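Long-range contacts in ABC transporter, substrate binding protein (Aeropyrum pernix, PDB 3EAF), which probably binds a solute for an ABC transporter, as periplasmic-type substrate-binding proteins do, and carries a magnesium ion in the crystal: residues Trp233-Arg238 against Phe257-Phe262; Lys250-Ser255 against Val352-Leu357. All blocks are in the same frame, centred on the assembly; numbering follows the deposited sequence.

Contact 1 of 2, residues Trp233-Arg238 against Phe257-Phe262; sequences WGFDER and FIYPMF
F235 and E237 meet Y259 and M261 where two loops of a periplasmic-binding-protein fold come together, each at the C-terminal end of a sheet strand, 227-230 and 251-255. Y259 carries the packing. Its hydroxyl comes to the edge of the F235 ring, near the ring plane, with OH 3.4 Å from CD2, and the two side chains cross at about a right angle. A tyrosine suits this place because its ring is buried while its OH still finds a polar partner: a water accepts from OH at 2.7 Å and donates to F235 O, bridging the loops. E237 slides past Y259 in the opposite direction, its CG 3.6 Å from CE of M261, a selenomethionine whose chain bends at chi3 (51°). Its OE2 lies 3.8 Å from Y259 CD2 and 3.7 Å from P260 CD, and accepts from L288 N outside the two loops and from a second water, which accepts from M261 N. D236 works within its own loop, capping the turn before helix 239-243 by accepting from R238 N. R289 NE also pairs with OD2 of this buried carboxylate, and R238 grips it side-on in a salt bridge, NE to OD1 at 3.1 Å and NH2 to the syn lone pair of OD2 at 2.7 Å.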
loop_
_atom_site.group_PDB
_atom_site.type_symbol
_atom_site.label_atom_id
_atom_site.label_comp_id
_atom_site.label_asym_id
_atom_site.label_seq_id
_atom_site.Cartn_x
_atom_site.Cartn_y
_atom_site.Cartn_z
ATOM N N TRP A 233 3.653 3.488 -3.102
ATOM C CA TRP A 233 4.939 3.337 -2.409
ATOM C C TRP A 233 6.079 4.134 -3.054
ATOM O O TRP A 233 7.211 4.092 -2.572
ATOM C CB TRP A 233 5.327 1.853 -2.274
ATOM C CG TRP A 233 4.313 1.011 -1.540
ATOM C CD1 TRP A 233 3.460 0.097 -2.088
ATOM C CD2 TRP A 233 4.038 1.012 -0.129
ATOM N NE1 TRP A 233 2.679 -0.476 -1.114
ATOM C CE2 TRP A 233 3.014 0.066 0.099
ATOM C CE3 TRP A 233 4.571 1.706 0.967
ATOM C CZ2 TRP A 233 2.499 -0.192 1.375
ATOM C CZ3 TRP A 233 4.062 1.444 2.237
ATOM C CH2 TRP A 233 3.037 0.502 2.428
ATOM N N GLY A 234 5.779 4.869 -4.128
ATOM C CA GLY A 234 6.814 5.565 -4.911
ATOM C C GLY A 234 6.880 7.066 -4.705
ATOM O O GLY A 234 7.726 7.747 -5.297
ATOM N N PHE A 235 5.995 7.573 -3.843
ATOM C CA PHE A 235 5.774 9.006 -3.679
ATOM C C PHE A 235 5.246 9.273 -2.276
ATOM O O PHE A 235 4.325 8.587 -1.818
ATOM C CB PHE A 235 4.744 9.478 -4.705
ATOM C CG PHE A 235 4.621 10.985 -4.829
ATOM C CD1 PHE A 235 5.352 11.673 -5.790
ATOM C CD2 PHE A 235 3.733 11.704 -4.016
ATOM C CE1 PHE A 235 5.226 13.058 -5.930
ATOM C CE2 PHE A 235 3.604 13.088 -4.144
ATOM C CZ PHE A 235 4.354 13.763 -5.109
ATOM N N ASP A 236 5.857 10.232 -1.586
ATOM C CA ASP A 236 5.351 10.716 -0.290
ATOM C C ASP A 236 5.945 12.088 0.030
ATOM O O ASP A 236 6.437 12.776 -0.875
ATOM C CB ASP A 236 5.555 9.688 0.862
ATOM C CG ASP A 236 7.027 9.347 1.130
ATOM O OD1 ASP A 236 7.859 10.272 1.270
ATOM O OD2 ASP A 236 7.356 8.137 1.225
ATOM N N GLU A 237 5.900 12.470 1.308
ATOM C CA GLU A 237 6.329 13.797 1.781
ATOM C C GLU A 237 7.782 14.142 1.434
ATOM O O GLU A 237 8.136 15.320 1.358
ATOM C CB GLU A 237 6.115 13.920 3.303
ATOM C CG GLU A 237 4.647 13.856 3.754
ATOM C CD GLU A 237 4.156 12.440 4.022
ATOM O OE1 GLU A 237 4.849 11.467 3.644
ATOM O OE2 GLU A 237 3.073 12.294 4.626
ATOM N N ARG A 238 8.608 13.112 1.223
ATOM C CA ARG A 238 10.035 13.283 0.897
ATOM C C ARG A 238 10.287 13.586 -0.579
ATOM O O ARG A 238 11.379 14.027 -0.951
ATOM C CB ARG A 238 10.821 12.026 1.284
ATOM C CG ARG A 238 10.942 11.794 2.782
ATOM C CD ARG A 238 11.430 10.381 3.076
ATOM N NE ARG A 238 10.444 9.379 2.655
ATOM C CZ ARG A 238 10.593 8.058 2.784
ATOM N NH1 ARG A 238 11.696 7.547 3.317
ATOM N NH2 ARG A 238 9.632 7.244 2.373
ATOM N N PHE A 257 -4.901 6.742 1.015
ATOM C CA PHE A 257 -4.964 7.276 2.376
ATOM C C PHE A 257 -4.568 8.742 2.365
ATOM O O PHE A 257 -3.607 9.125 1.684
ATOM C CB PHE A 257 -4.001 6.512 3.303
ATOM C CG PHE A 257 -3.949 5.029 3.037
ATOM C CD1 PHE A 257 -4.894 4.176 3.597
ATOM C CD2 PHE A 257 -2.964 4.491 2.214
ATOM C CE1 PHE A 257 -4.864 2.818 3.349
ATOM C CE2 PHE A 257 -2.919 3.126 1.963
ATOM C CZ PHE A 257 -3.877 2.289 2.525
ATOM N N ILE A 258 -5.300 9.554 3.126
ATOM C CA ILE A 258 -4.979 10.971 3.285
ATOM C C ILE A 258 -3.631 11.139 4.001
ATOM O O ILE A 258 -3.321 10.389 4.935
ATOM C CB ILE A 258 -6.135 11.730 4.021
ATOM C CG1 ILE A 258 -6.079 13.241 3.748
ATOM C CG2 ILE A 258 -6.146 11.437 5.531
ATOM C CD1 ILE A 258 -6.285 13.635 2.278
ATOM N N TYR A 259 -2.811 12.077 3.531
ATOM C CA TYR A 259 -1.542 12.388 4.191
ATOM C C TYR A 259 -1.857 13.166 5.461
ATOM O O TYR A 259 -2.830 13.930 5.478
ATOM C CB TYR A 259 -0.662 13.289 3.325
ATOM C CG TYR A 259 -0.001 12.680 2.107
ATOM C CD1 TYR A 259 -0.515 11.542 1.481
ATOM C CD2 TYR A 259 1.127 13.285 1.553
ATOM C CE1 TYR A 259 0.095 11.012 0.341
ATOM C CE2 TYR A 259 1.740 12.771 0.428
ATOM C CZ TYR A 259 1.223 11.636 -0.175
ATOM O OH TYR A 259 1.843 11.147 -1.289
ATOM N N PRO A 260 -1.039 12.992 6.524
ATOM C CA PRO A 260 -1.236 13.831 7.719
ATOM C C PRO A 260 -1.316 15.346 7.419
ATOM O O PRO A 260 -2.144 16.031 8.011
ATOM C CB PRO A 260 -0.013 13.501 8.588
ATOM C CG PRO A 260 0.341 12.100 8.204
ATOM C CD PRO A 260 0.067 12.030 6.706
HETATM N N MSE A 261 -0.485 15.846 6.502
HETATM C CA MSE A 261 -0.479 17.274 6.125
HETATM C C MSE A 261 -1.777 17.799 5.489
HETATM O O MSE A 261 -2.014 19.011 5.472
HETATM C CB MSE A 261 0.707 17.594 5.201
HETATM C CG MSE A 261 0.711 16.805 3.896
HETATM SE SE MSE A 261 2.091 17.374 2.641
HETATM C CE MSE A 261 3.679 17.351 3.768
ATOM N N PHE A 262 -2.601 16.901 4.950
ATOM C CA PHE A 262 -3.920 17.282 4.419
ATOM C C PHE A 262 -5.056 16.840 5.355
ATOM O O PHE A 262 -6.238 16.935 5.011
ATOM C CB PHE A 262 -4.156 16.688 3.014
ATOM C CG PHE A 262 -3.067 16.996 2.015
ATOM C CD1 PHE A 262 -2.649 18.304 1.789
ATOM C CD2 PHE A 262 -2.470 15.969 1.291
ATOM C CE1 PHE A 262 -1.643 18.588 0.864
ATOM C CE2 PHE A 262 -1.459 16.240 0.360
ATOM C CZ PHE A 262 -1.048 17.554 0.146
HETATM O O HOH W 1 1.553 8.807 -2.559
HETATM O O HOH W 2 1.935 14.430 5.688
#

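Contact 2 of 2, residues Lys250-Ser255 against Val352-Leu357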
loop_
_atom_site.group_PDB
_atom_site.type_symbol
_atom_site.label_atom_id
_atom_site.label_comp_id
_atom_site.label_asym_id
_atom_site.label_seq_id
_atom_site.Cartn_x
_atom_site.Cartn_y
_atom_site.Cartn_z
ATOM N N LYS A 250 5.517 18.401 -12.178
ATOM C CA LYS A 250 5.518 17.307 -13.165
ATOM C C LYS A 250 5.465 15.883 -12.604
ATOM O O LYS A 250 5.688 14.927 -13.349
ATOM C CB LYS A 250 6.743 17.412 -14.094
ATOM C CG LYS A 250 6.832 18.706 -14.893
ATOM C CD LYS A 250 7.902 18.626 -15.966
ATOM C CE LYS A 250 9.305 18.755 -15.407
ATOM N NZ LYS A 250 10.283 18.849 -16.527
ATOM N N VAL A 251 5.199 15.737 -11.308
ATOM C CA VAL A 251 5.130 14.404 -10.685
ATOM C C VAL A 251 3.858 14.266 -9.851
ATOM O O VAL A 251 3.453 15.202 -9.155
ATOM C CB VAL A 251 6.372 14.080 -9.809
ATOM C CG1 VAL A 251 6.345 12.614 -9.345
ATOM C CG2 VAL A 251 7.680 14.359 -10.567
ATOM N N PHE A 252 3.233 13.097 -9.940
ATOM C CA PHE A 252 2.014 12.810 -9.202
ATOM C C PHE A 252 2.144 11.478 -8.472
ATOM O O PHE A 252 2.731 10.529 -9.002
ATOM C CB PHE A 252 0.811 12.772 -10.151
ATOM C CG PHE A 252 0.498 14.103 -10.804
ATOM C CD1 PHE A 252 -0.416 14.982 -10.220
ATOM C CD2 PHE A 252 1.118 14.472 -11.998
ATOM C CE1 PHE A 252 -0.707 16.207 -10.812
ATOM C CE2 PHE A 252 0.839 15.698 -12.601
ATOM C CZ PHE A 252 -0.072 16.570 -12.001
ATOM N N GLY A 253 1.591 11.413 -7.264
ATOM C CA GLY A 253 1.585 10.188 -6.485
ATOM C C GLY A 253 0.172 9.738 -6.201
ATOM O O GLY A 253 -0.723 10.562 -5.989
ATOM N N ILE A 254 -0.033 8.428 -6.208
ATOM C CA ILE A 254 -1.310 7.854 -5.819
ATOM C C ILE A 254 -1.256 7.551 -4.326
ATOM O O ILE A 254 -0.207 7.166 -3.806
ATOM C CB ILE A 254 -1.601 6.549 -6.609
ATOM C CG1 ILE A 254 -1.635 6.819 -8.118
ATOM C CG2 ILE A 254 -2.901 5.884 -6.141
ATOM C CD1 ILE A 254 -1.612 5.550 -8.975
ATOM N N SER A 255 -2.381 7.736 -3.636
ATOM C CA SER A 255 -2.519 7.248 -2.270
ATOM C C SER A 255 -3.983 7.011 -1.943
ATOM O O SER A 255 -4.803 7.915 -2.111
ATOM C CB SER A 255 -1.913 8.229 -1.263
ATOM O OG SER A 255 -2.102 7.759 0.060
ATOM N N VAL A 352 -9.055 6.618 -5.137
ATOM C CA VAL A 352 -7.793 7.018 -4.518
ATOM C C VAL A 352 -7.659 8.530 -4.487
ATOM O O VAL A 352 -8.353 9.231 -5.224
ATOM C CB VAL A 352 -6.562 6.434 -5.265
ATOM C CG1 VAL A 352 -6.517 4.924 -5.127
ATOM C CG2 VAL A 352 -6.538 6.869 -6.742
ATOM N N PHE A 353 -6.780 9.024 -3.618
ATOM C CA PHE A 353 -6.351 10.418 -3.673
ATOM C C PHE A 353 -5.202 10.534 -4.664
ATOM O O PHE A 353 -4.423 9.601 -4.830
ATOM C CB PHE A 353 -5.886 10.921 -2.304
ATOM C CG PHE A 353 -6.949 10.881 -1.236
ATOM C CD1 PHE A 353 -7.977 11.827 -1.214
ATOM C CD2 PHE A 353 -6.904 9.916 -0.231
ATOM C CE1 PHE A 353 -8.955 11.805 -0.204
ATOM C CE2 PHE A 353 -7.876 9.880 0.780
ATOM C CZ PHE A 353 -8.908 10.825 0.785
ATOM N N ILE A 354 -5.104 11.682 -5.324
ATOM C CA ILE A 354 -3.956 11.991 -6.161
ATOM C C ILE A 354 -3.272 13.212 -5.578
ATOM O O ILE A 354 -3.931 14.200 -5.233
ATOM C CB ILE A 354 -4.361 12.249 -7.644
ATOM C CG1 ILE A 354 -5.008 10.997 -8.275
ATOM C CG2 ILE A 354 -3.157 12.762 -8.458
ATOM C CD1 ILE A 354 -4.077 9.805 -8.486
ATOM N N ILE A 355 -1.948 13.143 -5.477
ATOM C CA ILE A 355 -1.155 14.209 -4.884
ATOM C C ILE A 355 -0.168 14.714 -5.920
ATOM O O ILE A 355 0.496 13.918 -6.595
ATOM C CB ILE A 355 -0.403 13.725 -3.595
ATOM C CG1 ILE A 355 -1.398 13.226 -2.540
ATOM C CG2 ILE A 355 0.483 14.819 -3.009
ATOM C CD1 ILE A 355 -1.752 11.751 -2.697
ATOM N N LYS A 356 -0.083 16.034 -6.048
ATOM C CA LYS A 356 0.829 16.654 -6.995
ATOM C C LYS A 356 2.061 17.233 -6.312
ATOM O O LYS A 356 1.961 17.882 -5.271
ATOM C CB LYS A 356 0.119 17.771 -7.764
ATOM C CG LYS A 356 0.972 18.442 -8.838
ATOM C CD LYS A 356 0.207 19.578 -9.472
ATOM C CE LYS A 356 0.985 20.254 -10.581
ATOM N NZ LYS A 356 0.221 21.452 -11.067
ATOM N N LEU A 357 3.217 17.007 -6.921
ATOM C CA LEU A 357 4.401 17.774 -6.597
ATOM C C LEU A 357 4.240 19.125 -7.295
ATOM O O LEU A 357 4.442 19.243 -8.509
ATOM C CB LEU A 357 5.666 17.043 -7.064
ATOM C CG LEU A 357 7.033 17.718 -6.907
ATOM C CD1 LEU A 357 7.214 18.276 -5.506
ATOM C CD2 LEU A 357 8.146 16.730 -7.246
#
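F252 and K356 lie side by side and point the same way, a non-hydrogen-bonded pair of antiparallel strands. The aliphatic chain of K356 runs beside the phenyl ring, CG 3.4 Å from CE1. Because CG is anti to the backbone N (chi1 -177°) and the chain is extended beyond it, the methylenes run beside CE1 and CZ while the amine is carried away from the strand pair; lysine suits this partly exposed place for that reason. On the same face I254 and I354 also lie side by side, CG1 of the first 3.9 Å from CD1 of the second, and I254 CG2 reaches V352 CB at an oblique crossing. Helix 124-139 packs on this face, F134 touching F252 and I354, and Q127 touching I254 and V352.

The other face carries V251, L357, I355, S255 and F353. V251 and L357 run alongside each other, and CD1 of I355 comes 3.8 Å from S255 CB. G253 has no side chain here, and the CD1 of I355 instead lies 3.6 Å from G253 O. The F353 ring turns its edge to S255 O, while S255 OG hydrogen-bonds to F257 O.

Between the faces, G253 and I355 exchange a reciprocal pair of bonds, G253 N to I355 O at 2.8 Å and I355 N to G253 O at 2.9 Å. Strand 251-255 is parallel to 227-230 on its other side, so this pairing is where the parallel sheet of an alpha/beta lobe turns antiparallel, in a periplasmic-binding-protein fold.

How the contacts relate
Contact 1 continues directly from contact 2: strand 251-255 runs on into segment 257-262, and the centres of the contacts are about 9 Å apart. The two share one packing layer on the face of the sheet that carries V251 and I355. F235 lies over strand 251-255, its CG 3.5 Å from G253 CA and its CE1 3.6 Å from V251 CG1, so the bare glycine lets the ring come close to the backbone. Y259 CE1 reaches I355 CD1 at 3.6 Å, joining the loop to the neighbouring strand. Both contacts are away from the magnesium site formed by E325, D340 and Y341.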